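Local coordinates for odorant-binding protein 1F (Rattus norvegicus, PDB 3FIQ) that binds a wide variety of small odorant molecules in the nasal epithelium, as a secreted carrier of the lipocalin family, at residues A[7-12]-A[42-47]; A[48-53]-A[69-74]; A[14-19]-A[116-121]. All blocks are in the same frame, centred on the assembly; numbering follows the deposited sequence.

Contact 1: A[7-12]-A[42-47]; sequences ISPSEV and MECGDE. With EDO (1,2-ethanediol), chain D.
Pro9 and Val12, on the short helix 9-12 that leads into the first strand of the lipocalin barrel, rest against Met42, Cys44 and Gly45 at the end of strand 38-44. The proline ring touches two successive carbonyl oxygens, CB 3.6 Å from Cys44 O and CG 3.4 Å from Gly45 O. One turn on, Val12 meets Met42: its CB is 4.3 Å from Met42 CE, which the bend at chi3 (-74°) turns back toward the helix. Met42 itself also packs on Ile53, Ile98 and Phe100. Between the loop ends a water donates to both Ile7 O (2.8 Å) and Glu47 O (3.2 Å), joining two carbonyls that could not bond directly.

The helix start is fixed from within. Ser8 OG accepts from Glu11 N at 3.1 Å, and Ser8 N returns a bond of 2.9 Å to Glu11 OE1, which it meets on the anti side of the carboxylate. Glu11 OE2 forms a salt bridge with Lys93, so this carboxylate ties the helix start to strand 85-93. An alanine at Glu11 would probably leave Ser8 N without its acceptor and Lys93 without this salt-bridge partner, giving up half of the capping box, although Ser8 OG could still cap. Reciprocal bonds between Ser8 and Glu11 make a capping box, here on the N-terminal helix found at the closed end of lipocalin barrels.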
# COMPACT_ATOMS: atom_id res chain seq x y z
N ILE A 7 2.91 -12.24 7.40
CA ILE A 7 1.96 -11.61 8.32
C ILE A 7 0.88 -12.58 8.75
O ILE A 7 0.46 -13.49 8.00
CB ILE A 7 1.27 -10.37 7.68
CG1 ILE A 7 0.80 -10.72 6.28
CG2 ILE A 7 2.18 -9.25 7.69
CD1 ILE A 7 0.23 -9.53 5.52
N SER A 8 0.43 -12.38 9.98
CA SER A 8 -0.59 -13.23 10.55
C SER A 8 -1.87 -12.50 10.69
O SER A 8 -1.93 -11.30 10.68
CB SER A 8 -0.13 -13.70 11.92
OG SER A 8 -0.19 -12.65 12.80
N PRO A 9 -2.95 -13.21 10.80
CA PRO A 9 -4.20 -12.51 11.04
C PRO A 9 -4.18 -11.58 12.24
O PRO A 9 -4.77 -10.48 12.22
CB PRO A 9 -5.21 -13.60 11.23
CG PRO A 9 -4.55 -14.84 10.65
CD PRO A 9 -3.11 -14.67 10.61
N SER A 10 -3.62 -12.05 13.35
CA SER A 10 -3.56 -11.23 14.54
C SER A 10 -2.79 -9.94 14.26
O SER A 10 -3.15 -8.87 14.79
CB SER A 10 -2.81 -11.98 15.66
OG SER A 10 -3.59 -13.06 16.13
N GLU A 11 -1.74 -10.01 13.45
CA GLU A 11 -0.97 -8.81 13.11
C GLU A 11 -1.75 -7.82 12.26
O GLU A 11 -1.75 -6.59 12.49
CB GLU A 11 0.33 -9.16 12.39
CG GLU A 11 1.40 -9.75 13.34
CD GLU A 11 2.55 -10.40 12.65
OE1 GLU A 11 2.44 -10.88 11.52
OE2 GLU A 11 3.62 -10.50 13.27
N VAL A 12 -2.45 -8.36 11.28
CA VAL A 12 -3.05 -7.44 10.31
C VAL A 12 -4.52 -7.08 10.47
O VAL A 12 -4.91 -6.02 10.02
CB VAL A 12 -2.81 -7.88 8.87
CG1 VAL A 12 -1.37 -8.15 8.60
CG2 VAL A 12 -3.54 -9.03 8.63
N MET A 42 -7.90 -4.15 6.79
CA MET A 42 -7.35 -5.41 6.29
C MET A 42 -7.88 -6.55 7.07
O MET A 42 -8.12 -6.47 8.31
CB MET A 42 -5.84 -5.39 6.35
CG MET A 42 -5.20 -4.35 5.48
SD MET A 42 -3.45 -4.60 5.06
CE MET A 42 -2.68 -4.19 6.60
N GLU A 43 -8.09 -7.69 6.38
CA GLU A 43 -8.54 -8.86 7.08
C GLU A 43 -8.07 -10.13 6.40
O GLU A 43 -8.26 -10.27 5.20
CB GLU A 43 -10.06 -8.88 7.15
CG GLU A 43 -10.65 -10.06 7.83
CD GLU A 43 -12.16 -10.16 7.57
OE1 GLU A 43 -12.74 -9.35 6.81
OE2 GLU A 43 -12.74 -11.10 8.10
N CYS A 44 -7.43 -11.05 7.12
CA CYS A 44 -7.20 -12.36 6.55
C CYS A 44 -7.53 -13.44 7.54
O CYS A 44 -7.76 -13.16 8.73
CB CYS A 44 -5.79 -12.54 6.02
SG CYS A 44 -4.43 -12.01 7.19
N GLY A 45 -7.51 -14.70 7.07
CA GLY A 45 -7.83 -15.85 7.88
C GLY A 45 -6.64 -16.75 7.99
O GLY A 45 -5.52 -16.33 7.80
N ASP A 46 -6.90 -17.99 8.35
CA ASP A 46 -5.88 -19.01 8.42
C ASP A 46 -4.70 -18.71 7.49
O ASP A 46 -4.86 -18.59 6.23
CB ASP A 46 -6.53 -20.34 8.04
CG ASP A 46 -7.78 -20.64 8.87
OD1 ASP A 46 -7.63 -20.84 10.10
OD2 ASP A 46 -8.91 -20.68 8.30
N GLU A 47 -3.53 -18.58 8.13
CA GLU A 47 -2.26 -18.44 7.47
C GLU A 47 -2.18 -17.16 6.64
O GLU A 47 -1.20 -16.95 5.95
CB GLU A 47 -1.99 -19.64 6.54
CG GLU A 47 -2.14 -21.05 7.16
CD GLU A 47 -1.33 -21.19 8.42
OE1 GLU A 47 -0.12 -20.84 8.39
OE2 GLU A 47 -1.90 -21.62 9.45
C1 EDO D . -1.27 -8.15 17.39
O1 EDO D . -2.01 -7.10 16.74
C2 EDO D . 0.21 -7.84 17.42
O2 EDO D . 0.65 -7.05 16.29
O HOH W 1 1.65 -15.66 6.64

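Contact 2: A[48-53]-A[69-74]; sequences CQELKI and VGQKHE
Cys48 O lies 3.8 Å from Lys72 CB, and the extended lysine chain runs on past this carbonyl to a salt bridge between its NZ and Asp6. The same Cys48 O accepts from Tyr78 OH.

Gln49 comes next and takes part in three of the six hydrogen bonds across the contact. Its O takes the backbone N-H of Lys72, while its side chain, bent at chi2 (63°), puts the amide beside the opposite strand. NE2 serves two acceptors: Gln71 OE1 at 2.9 Å, almost straight (175°) and within the plane of the donating amide, and Lys72 O, also at 2.9 Å, reached on a lone pair. The amides of Gln49 and Gln71 are nearly coplanar, although the two chains cross at about a right angle.

Glu50 lies alongside Gln71, pointing the same way, and its OE1 receives Gln71 NE2 at 2.9 Å, on the anti side and out of the carboxylate plane. The two flat groups are turned steeply, 77° apart. Nearer the backbone, Glu50 CG touches Val69 CG1 at 3.4 Å. Leu51, on the other face, pairs with Gly70 through two backbone bonds, Leu51 N to Gly70 O and Gly70 N to Leu51 O; its side chain packs against Ile7, Tyr78 and Phe88. Lys52 then runs beside Val69, CG to CG2 3.9 Å, and curls back so that NZ reaches Glu50 O at 3.1 Å from above the carbonyl plane.

Gln71 therefore gives at NE2 and accepts at OE1, where a water also donates (2.7 Å). With both ends of its amide engaged, the group's rotation is set, and the end of the hairpin is held by a chain of hydrogen bonds from Gln49 through Gln71 to Glu50.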
# COMPACT_ATOMS: atom_id res chain seq x y z
N CYS A 48 -3.20 -16.31 6.71
CA CYS A 48 -3.30 -15.11 5.86
C CYS A 48 -3.16 -15.45 4.37
O CYS A 48 -2.52 -14.69 3.60
CB CYS A 48 -2.22 -14.10 6.24
SG CYS A 48 -2.75 -12.39 6.08
N GLN A 49 -3.79 -16.53 3.97
CA GLN A 49 -3.76 -16.97 2.56
C GLN A 49 -4.57 -15.97 1.70
O GLN A 49 -4.22 -15.67 0.56
CB GLN A 49 -4.30 -18.40 2.38
CG GLN A 49 -4.61 -18.82 0.92
CD GLN A 49 -3.38 -18.84 0.04
OE1 GLN A 49 -2.32 -19.36 0.48
NE2 GLN A 49 -3.49 -18.25 -1.22
N GLU A 50 -5.64 -15.46 2.27
CA GLU A 50 -6.59 -14.65 1.55
C GLU A 50 -6.69 -13.33 2.27
O GLU A 50 -7.31 -13.28 3.34
CB GLU A 50 -7.95 -15.39 1.44
CG GLU A 50 -8.89 -14.89 0.41
CD GLU A 50 -10.02 -15.93 0.02
OE1 GLU A 50 -9.83 -16.96 -0.74
OE2 GLU A 50 -11.08 -15.70 0.53
N LEU A 51 -6.11 -12.27 1.72
CA LEU A 51 -6.02 -10.96 2.41
C LEU A 51 -6.92 -9.97 1.75
O LEU A 51 -6.67 -9.48 0.63
CB LEU A 51 -4.55 -10.46 2.35
CG LEU A 51 -4.25 -9.06 2.89
CD1 LEU A 51 -4.63 -8.90 4.32
CD2 LEU A 51 -2.74 -8.82 2.78
N LYS A 52 -7.99 -9.60 2.47
CA LYS A 52 -8.93 -8.61 1.97
C LYS A 52 -8.52 -7.24 2.41
O LYS A 52 -8.40 -6.98 3.62
CB LYS A 52 -10.31 -8.93 2.55
CG LYS A 52 -11.09 -10.04 1.85
CD LYS A 52 -10.70 -11.39 2.26
CE LYS A 52 -10.95 -11.69 3.77
NZ LYS A 52 -10.31 -13.01 4.00
N ILE A 53 -8.32 -6.33 1.46
CA ILE A 53 -7.96 -4.97 1.78
C ILE A 53 -9.07 -4.06 1.27
O ILE A 53 -9.38 -4.08 0.11
CB ILE A 53 -6.61 -4.60 1.15
CG1 ILE A 53 -5.49 -5.54 1.64
CG2 ILE A 53 -6.31 -3.14 1.44
CD1 ILE A 53 -4.16 -5.25 0.94
N VAL A 69 -8.83 -8.65 -3.02
CA VAL A 69 -8.44 -9.84 -2.30
C VAL A 69 -7.12 -10.29 -2.83
O VAL A 69 -7.00 -10.71 -3.95
CB VAL A 69 -9.48 -10.96 -2.43
CG1 VAL A 69 -9.13 -12.17 -1.59
CG2 VAL A 69 -10.86 -10.46 -2.04
N GLY A 70 -6.07 -10.20 -1.99
CA GLY A 70 -4.78 -10.78 -2.35
C GLY A 70 -4.73 -12.24 -1.99
O GLY A 70 -5.16 -12.69 -0.96
N GLN A 71 -4.21 -13.01 -2.93
CA GLN A 71 -3.89 -14.45 -2.73
C GLN A 71 -2.44 -14.64 -2.52
O GLN A 71 -1.64 -14.28 -3.35
CB GLN A 71 -4.37 -15.24 -3.90
CG GLN A 71 -5.92 -15.28 -3.94
CD GLN A 71 -6.54 -16.10 -2.81
OE1 GLN A 71 -5.91 -17.00 -2.19
NE2 GLN A 71 -7.81 -15.82 -2.53
N LYS A 72 -2.11 -15.23 -1.36
CA LYS A 72 -0.72 -15.50 -1.00
C LYS A 72 -0.15 -16.68 -1.82
O LYS A 72 -0.83 -17.64 -2.08
CB LYS A 72 -0.59 -15.84 0.50
CG LYS A 72 0.86 -15.78 0.94
CD LYS A 72 1.03 -15.82 2.44
CE LYS A 72 2.52 -15.59 2.81
NZ LYS A 72 2.78 -15.87 4.28
N HIS A 73 1.13 -16.58 -2.19
CA HIS A 73 1.84 -17.66 -2.85
C HIS A 73 3.11 -18.06 -2.11
O HIS A 73 3.53 -17.39 -1.11
CB HIS A 73 2.14 -17.24 -4.27
CG HIS A 73 0.93 -16.78 -5.00
ND1 HIS A 73 -0.11 -17.62 -5.29
CD2 HIS A 73 0.59 -15.56 -5.50
CE1 HIS A 73 -1.05 -16.93 -5.93
NE2 HIS A 73 -0.63 -15.70 -6.11
N GLU A 74 3.75 -19.14 -2.55
CA GLU A 74 4.87 -19.65 -1.79
C GLU A 74 6.01 -18.62 -1.67
O GLU A 74 6.76 -18.66 -0.65
CB GLU A 74 5.43 -20.93 -2.37
CG GLU A 74 6.30 -21.71 -1.37
CD GLU A 74 6.80 -23.03 -1.86
OE1 GLU A 74 6.83 -23.27 -3.07
OE2 GLU A 74 7.21 -23.86 -0.99
O HOH W 2 -7.38 -19.22 -1.78

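Contact 3: A[14-19]-A[116-121]; sequences GDWRTL and LVAGKR
Trp16 and Lys120 meet where the first barrel strand, 14-23, joins the eighth, 111-119. The Trp16 side chain starts at CB, 4.0 Å from Gly119 O, and CG stands anti to the carbonyl carbon (chi1 -72°). On the five-membered ring CD1 faces Lys120 NZ, and NE1 donates to Val12 O of the preceding helix. On the six-membered ring CE3 has Gly119 N at its edge, in plane, at 3.5 Å. Ala118 CB packs on Trp16 CE3 at 3.9 Å, off the plane on the other side from the lysine, and CZ3 comes near Ala118 O. Trp16 CZ2 lies 3.4 Å from Lys120 CE, with CE2 equally close to that carbon and CH2, at the far tip, a little further from it.

The lysine is thus spread over one face. Its CG stands only 5° off the normal of the six-membered ring, a CH-pi contact, and the bend at chi4 (-74°) brings NZ over the five-membered ring as a cation-pi partner. Lys120 NZ also donates to Asp15 O at 2.9 Å, which pins the ammonium group. Further along the strands, Arg17 and Gly119 exchange two backbone bonds, and Leu19 N bonds to Val117 O. Gly14 has backbone angles that a side chain would not tolerate. Gly14-Asp15-Trp16 is the G-X-W signature of lipocalins, and a basic side chain laid over its tryptophan at the closed barrel end is typical of the family.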
# COMPACT_ATOMS: atom_id res chain seq x y z
N GLY A 14 -7.86 -5.53 11.16
CA GLY A 14 -8.29 -4.30 11.79
C GLY A 14 -8.21 -3.12 10.85
O GLY A 14 -7.94 -3.33 9.65
N ASP A 15 -8.39 -1.92 11.39
CA ASP A 15 -8.35 -0.72 10.57
C ASP A 15 -6.90 -0.30 10.35
O ASP A 15 -6.05 -0.42 11.24
CB ASP A 15 -9.07 0.38 11.33
CG ASP A 15 -10.58 0.20 11.41
OD1 ASP A 15 -11.20 -0.55 10.66
OD2 ASP A 15 -11.17 0.93 12.26
N TRP A 16 -6.65 0.25 9.16
CA TRP A 16 -5.34 0.75 8.74
C TRP A 16 -5.60 1.95 7.89
O TRP A 16 -6.65 2.09 7.28
CB TRP A 16 -4.58 -0.27 7.89
CG TRP A 16 -4.07 -1.46 8.67
CD1 TRP A 16 -4.78 -2.56 8.95
CD2 TRP A 16 -2.79 -1.62 9.29
NE1 TRP A 16 -4.02 -3.40 9.69
CE2 TRP A 16 -2.80 -2.83 9.92
CE3 TRP A 16 -1.62 -0.85 9.32
CZ2 TRP A 16 -1.68 -3.35 10.61
CZ3 TRP A 16 -0.54 -1.34 9.98
CH2 TRP A 16 -0.56 -2.56 10.62
N ARG A 17 -4.62 2.82 7.82
CA ARG A 17 -4.66 3.97 6.95
C ARG A 17 -3.38 4.06 6.19
O ARG A 17 -2.37 3.45 6.53
CB ARG A 17 -4.77 5.28 7.78
CG ARG A 17 -3.56 5.58 8.68
CD ARG A 17 -3.82 6.68 9.72
NE ARG A 17 -4.13 7.93 9.10
CZ ARG A 17 -4.74 8.98 9.65
NH1 ARG A 17 -5.09 8.99 10.94
NH2 ARG A 17 -4.98 10.06 8.90
N THR A 18 -3.41 4.81 5.09
CA THR A 18 -2.21 5.03 4.31
C THR A 18 -1.57 6.31 4.74
O THR A 18 -2.18 7.40 4.67
CB THR A 18 -2.53 5.13 2.84
OG1 THR A 18 -3.18 3.94 2.40
CG2 THR A 18 -1.24 5.30 2.00
N LEU A 19 -0.28 6.21 5.09
CA LEU A 19 0.50 7.39 5.45
C LEU A 19 1.27 7.99 4.30
O LEU A 19 1.19 9.20 4.07
CB LEU A 19 1.48 7.06 6.58
CG LEU A 19 0.87 6.52 7.88
CD1 LEU A 19 1.93 6.44 8.98
CD2 LEU A 19 -0.23 7.41 8.34
N LEU A 116 4.19 1.45 -0.32
CA LEU A 116 3.07 2.05 0.39
C LEU A 116 3.23 1.80 1.88
O LEU A 116 3.51 0.68 2.32
CB LEU A 116 1.73 1.39 -0.11
CG LEU A 116 0.49 1.97 0.58
CD1 LEU A 116 -0.66 1.95 -0.40
CD2 LEU A 116 0.07 1.17 1.73
N VAL A 117 3.11 2.86 2.69
CA VAL A 117 3.20 2.75 4.13
C VAL A 117 1.84 2.79 4.76
O VAL A 117 1.11 3.80 4.64
CB VAL A 117 4.04 3.95 4.66
CG1 VAL A 117 4.15 3.91 6.17
CG2 VAL A 117 5.43 3.98 4.07
N ALA A 118 1.45 1.68 5.38
CA ALA A 118 0.15 1.55 6.06
C ALA A 118 0.39 1.69 7.57
O ALA A 118 1.41 1.24 8.07
CB ALA A 118 -0.46 0.21 5.78
N GLY A 119 -0.54 2.32 8.23
CA GLY A 119 -0.39 2.58 9.65
C GLY A 119 -1.63 2.43 10.50
O GLY A 119 -2.72 2.58 10.02
N LYS A 120 -1.39 2.24 11.80
CA LYS A 120 -2.43 2.35 12.84
C LYS A 120 -2.22 3.58 13.66
O LYS A 120 -2.79 3.72 14.72
CB LYS A 120 -2.50 1.12 13.71
CG LYS A 120 -2.89 -0.15 12.99
CD LYS A 120 -3.00 -1.34 13.90
CE LYS A 120 -3.64 -2.51 13.22
NZ LYS A 120 -5.14 -2.49 12.98
N ARG A 121 -1.40 4.48 13.15
CA ARG A 121 -1.17 5.79 13.75
C ARG A 121 -1.00 6.83 12.61
O ARG A 121 -0.83 6.42 11.46
CB ARG A 121 0.07 5.74 14.60
CG ARG A 121 1.31 5.30 13.86
CD ARG A 121 2.41 5.09 14.75
NE ARG A 121 2.78 6.33 15.40
CZ ARG A 121 3.29 6.39 16.63
NH1 ARG A 121 3.46 5.27 17.32
NH2 ARG A 121 3.61 7.54 17.14

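All three contacts reach the one antiparallel sheet that curls into the lipocalin barrel. Contact 1 closes before contact 2 opens; their centres are 9 Å apart, strands 38-44 and 50-59 are neighbours, and the Cys44-Cys48 disulfide bridges them. Contacts 1 and 3 alternate along the chain, with centres 15 Å apart, and touch where Met42 N meets Gly14 O and Met42 CE packs on Trp16 NE1. Contact 2 falls wholly between the segments of contact 3, about 7 Å away at the nearest atoms, without touching it. Contact 3 joins the first barrel strand to the eighth. Together they tie the N-terminal helix and the closing seam to a barrel whose interior is, as in lipocalins, the ligand pocket.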